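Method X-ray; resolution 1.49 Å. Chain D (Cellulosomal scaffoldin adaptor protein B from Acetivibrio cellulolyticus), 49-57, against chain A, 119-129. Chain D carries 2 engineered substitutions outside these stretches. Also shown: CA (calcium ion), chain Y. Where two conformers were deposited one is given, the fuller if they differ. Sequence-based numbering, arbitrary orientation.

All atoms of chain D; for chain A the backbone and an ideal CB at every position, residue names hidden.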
# COMPACT_ATOMS: atom_id res chain seq x y z
N ILE D 49 2.41 7.69 -13.24
CA ILE D 49 1.33 7.06 -13.98
C ILE D 49 0.12 6.80 -13.10
O ILE D 49 0.20 6.17 -12.06
CB ILE D 49 1.78 5.75 -14.50
CG1 ILE D 49 2.91 5.96 -15.49
CG2 ILE D 49 0.58 5.04 -15.11
CD1 ILE D 49 3.68 4.71 -15.79
N LYS D 50 -1.01 7.43 -13.48
CA LYS D 50 -2.22 7.43 -12.70
C LYS D 50 -3.40 7.14 -13.61
O LYS D 50 -3.29 7.10 -14.88
CB LYS D 50 -2.41 8.69 -11.92
CG LYS D 50 -1.16 9.04 -11.05
CD LYS D 50 -1.32 10.37 -10.47
CE LYS D 50 -2.37 10.32 -9.39
NZ LYS D 50 -2.61 11.63 -8.81
N ILE D 51 -4.55 6.95 -12.98
CA ILE D 51 -5.71 6.55 -13.80
C ILE D 51 -6.08 7.61 -14.85
O ILE D 51 -6.60 7.24 -15.91
CB ILE D 51 -6.93 6.23 -12.90
CG1 ILE D 51 -8.03 5.52 -13.69
CG2 ILE D 51 -7.42 7.46 -12.18
CD1 ILE D 51 -7.71 4.24 -14.45
N ASN D 52 -5.79 8.90 -14.54
CA ASN D 52 -6.16 9.89 -15.57
C ASN D 52 -5.24 9.77 -16.77
O ASN D 52 -5.76 10.11 -17.90
CB ASN D 52 -6.12 11.30 -15.00
CG ASN D 52 -4.69 11.73 -14.78
OD1 ASN D 52 -3.86 11.00 -14.19
ND2 ASN D 52 -4.35 12.97 -15.24
N ASP D 53 -4.01 9.25 -16.76
CA ASP D 53 -3.23 9.02 -17.96
C ASP D 53 -3.98 8.02 -18.80
O ASP D 53 -4.04 8.17 -20.02
CB ASP D 53 -1.83 8.51 -17.63
CG ASP D 53 -1.05 9.49 -16.81
OD1 ASP D 53 -0.77 10.63 -17.33
OD2 ASP D 53 -0.56 9.27 -15.66
N ALA D 54 -4.57 6.97 -18.20
CA ALA D 54 -5.35 6.01 -19.00
C ALA D 54 -6.56 6.64 -19.69
O ALA D 54 -6.74 6.40 -20.92
CB ALA D 54 -5.84 4.86 -18.13
N VAL D 55 -7.31 7.46 -18.96
CA VAL D 55 -8.50 8.05 -19.56
C VAL D 55 -8.10 9.06 -20.66
O VAL D 55 -8.80 9.19 -21.68
CB VAL D 55 -9.47 8.57 -18.50
CG1 VAL D 55 -9.08 9.94 -17.96
CG2 VAL D 55 -10.88 8.41 -18.99
N LEU D 56 -7.00 9.76 -20.49
CA LEU D 56 -6.49 10.67 -21.51
C LEU D 56 -6.14 9.93 -22.78
O LEU D 56 -6.55 10.41 -23.88
CB LEU D 56 -5.32 11.54 -20.99
CG LEU D 56 -5.72 12.61 -19.98
CD1 LEU D 56 -4.43 13.11 -19.31
CD2 LEU D 56 -6.49 13.76 -20.69
N VAL D 57 -5.46 8.81 -22.71
CA VAL D 57 -5.14 8.01 -23.86
C VAL D 57 -6.44 7.55 -24.44
O VAL D 57 -6.59 7.69 -25.70
CB VAL D 57 -4.21 6.83 -23.51
CG1 VAL D 57 -4.05 5.94 -24.75
CG2 VAL D 57 -2.82 7.38 -23.12
N UNK A 119 -4.28 5.18 -5.31
CA UNK A 119 -5.62 5.67 -5.22
C UNK A 119 -5.61 7.13 -5.68
O UNK A 119 -4.83 7.95 -5.10
CB UNK A 119 -6.17 5.52 -3.80
N UNK A 120 -6.51 7.52 -6.56
CA UNK A 120 -6.62 8.92 -6.98
C UNK A 120 -8.00 9.14 -7.55
O UNK A 120 -8.63 8.20 -8.04
CB UNK A 120 -5.54 9.29 -8.00
N UNK A 121 -8.45 10.36 -7.61
CA UNK A 121 -9.84 10.75 -8.01
C UNK A 121 -9.71 11.98 -8.92
O UNK A 121 -8.92 12.92 -8.55
CB UNK A 121 -10.72 11.05 -6.80
N UNK A 122 -10.49 12.01 -10.02
CA UNK A 122 -10.40 13.12 -10.98
C UNK A 122 -11.76 13.63 -11.36
O UNK A 122 -12.69 12.86 -11.62
CB UNK A 122 -9.65 12.69 -12.24
N UNK A 123 -11.81 14.97 -11.40
CA UNK A 123 -12.99 15.63 -11.97
C UNK A 123 -13.02 15.51 -13.46
O UNK A 123 -14.18 15.57 -13.99
CB UNK A 123 -13.03 17.11 -11.58
N UNK A 124 -11.91 15.47 -14.14
CA UNK A 124 -11.81 15.41 -15.58
C UNK A 124 -10.50 14.79 -15.94
O UNK A 124 -9.71 14.42 -14.99
CB UNK A 124 -11.95 16.79 -16.22
N UNK A 125 -10.10 14.62 -17.19
CA UNK A 125 -8.84 14.05 -17.53
C UNK A 125 -7.63 14.77 -16.90
O UNK A 125 -6.63 14.14 -16.75
CB UNK A 125 -8.71 14.04 -19.05
N UNK A 126 -7.72 16.08 -16.67
CA UNK A 126 -6.58 16.87 -16.18
C UNK A 126 -6.80 17.53 -14.83
O UNK A 126 -5.99 18.41 -14.47
CB UNK A 126 -6.24 17.95 -17.20
N UNK A 127 -7.93 17.35 -14.22
CA UNK A 127 -8.25 18.10 -13.01
C UNK A 127 -8.48 17.10 -11.88
O UNK A 127 -9.49 16.46 -11.82
CB UNK A 127 -9.47 18.99 -13.22
N UNK A 128 -7.47 16.96 -11.02
CA UNK A 128 -7.53 15.97 -9.92
C UNK A 128 -8.28 16.53 -8.71
O UNK A 128 -8.28 17.78 -8.43
CB UNK A 128 -6.12 15.55 -9.50
N UNK A 129 -9.02 15.67 -7.99
CA UNK A 129 -9.63 15.98 -6.74
C UNK A 129 -8.53 15.78 -5.71
O UNK A 129 -8.18 14.64 -5.35
CB UNK A 129 -10.87 15.12 -6.47
CA CA Y . 0.59 11.25 -15.22

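Position 119 sends its CA-to-CB bond away, and nothing of chain D lies within 5.5 Å of the ideal CB, so chain D sets no rule; the residue is Thr119(A), whose carbonyl O accepts a hydrogen bond from a water that in turn accepts from NZ of Lys50(D).

At 120 the backbone is extended and the bond points toward chain D, with the ideal CB already 3.6 Å from CE of Lys50(D). That leaves room for little: alanine, serine or perhaps cysteine. The free backbone N of Ile51(D), at the start of the helix, favours something polar. Ser120(A) fits. Its OG shares a water with that residue's N, 2.7 Å from OG and 2.9 Å from N of Ile51(D).

Position 121 points away, as strand alternation requires, and chain D leaves it free; it is Phe121(A).

Position 122 faces chain D again, its ideal CB 4.7 Å from CB of Asn52(D). Beyond lies a slot lined by Ile51(D) and Asn52(D), with the ammonium of Lys50(D) farther on. A long, flat side chain with a polar tip would suit, though methionine or glutamine could also reach in. Tyr122(A) takes chi1 m and lays its ring under Asn52(D), whose CB stands 3.4 Å from the ring centroid, a CH-pi contact almost along the normal. Its CD1 is 4.0 Å from CG2 of Ile51(D), and its OH accepts a hydrogen bond from NZ of Lys50(D) at 3.0 Å.

Positions 123 and 124 see nothing of chain D, and 123 turns the corner of the chain. They are Tyr123(A) and Ser124(A), the latter's OG taking weak hydrogen bonds from the backbone N of 126 and 127.

At 125 an ideal CB would sit 2.8 Å from CD2 of Leu56(D), a clash, although phi/psi of -56/-30 would suit any residue. The packing therefore calls for glycine, and Gly125(A) it is. The helix comes close enough for ND2 of Asn52(D) to donate to its O at 3.0 Å and 164°.

Position 126 points away, so many residues would serve; Thr126(A) brings CG2 to 4.3 Å from CD2 of Leu56(D). Position 127, also directed away, is Asp127(A).

Position 128 points toward chain D, its ideal CB 5.3 Å from NZ of Lys50(D). That charge invites an acid, with glutamine a neutral alternative. Glu128(A), extended through chi1 and chi2, forms a salt bridge from OE2 to NZ of Lys50(D) at 2.9 Å, its hydrogen bond weak.

Position 129 is out of reach: Ile129(A).

Chain A 119-129: TSFYYSGTDEI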
# COMPACT_ATOMS: atom_id res chain seq x y z
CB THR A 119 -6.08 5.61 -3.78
OG1 THR A 119 -6.15 4.14 -3.43
CG2 THR A 119 -7.47 6.12 -3.51
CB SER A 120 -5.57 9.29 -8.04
OG SER A 120 -5.78 8.82 -9.35
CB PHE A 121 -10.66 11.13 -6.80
CG PHE A 121 -11.13 9.93 -6.00
CD1 PHE A 121 -10.23 9.25 -5.13
CD2 PHE A 121 -12.42 9.43 -6.11
CE1 PHE A 121 -10.69 8.10 -4.47
CE2 PHE A 121 -12.84 8.31 -5.41
CZ PHE A 121 -11.95 7.66 -4.57
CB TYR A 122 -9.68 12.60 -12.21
CG TYR A 122 -8.18 12.54 -12.06
CD1 TYR A 122 -7.62 11.41 -11.40
CD2 TYR A 122 -7.32 13.56 -12.47
CE1 TYR A 122 -6.28 11.34 -11.22
CE2 TYR A 122 -5.96 13.48 -12.24
CZ TYR A 122 -5.47 12.37 -11.59
OH TYR A 122 -4.11 12.39 -11.32
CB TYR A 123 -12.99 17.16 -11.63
CG TYR A 123 -13.10 17.57 -10.16
CD1 TYR A 123 -14.23 17.38 -9.45
CD2 TYR A 123 -11.96 18.17 -9.57
CE1 TYR A 123 -14.35 17.88 -8.17
CE2 TYR A 123 -12.07 18.63 -8.25
CZ TYR A 123 -13.25 18.46 -7.61
OH TYR A 123 -13.32 18.89 -6.32
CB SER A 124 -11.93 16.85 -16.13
OG SER A 124 -10.68 17.48 -15.88
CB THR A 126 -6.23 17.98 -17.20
OG1 THR A 126 -7.41 18.74 -17.42
CG2 THR A 126 -5.77 17.35 -18.48
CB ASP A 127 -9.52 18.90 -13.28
CG ASP A 127 -9.85 19.89 -12.20
OD1 ASP A 127 -9.01 20.06 -11.29
OD2 ASP A 127 -10.97 20.46 -12.26
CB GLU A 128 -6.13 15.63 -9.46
CG GLU A 128 -6.04 14.47 -8.45
CD GLU A 128 -4.60 14.13 -8.05
OE1 GLU A 128 -3.60 14.75 -8.46
OE2 GLU A 128 -4.56 13.14 -7.24
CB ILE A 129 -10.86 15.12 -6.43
CG1 ILE A 129 -11.88 15.01 -7.62
CG2 ILE A 129 -11.57 15.64 -5.15
CD1 ILE A 129 -13.21 14.28 -7.30
O HOH W 1 -3.13 10.25 -6.12
O HOH W 2 -4.48 6.52 -10.08
O HOH W 3 -1.32 11.72 -13.84
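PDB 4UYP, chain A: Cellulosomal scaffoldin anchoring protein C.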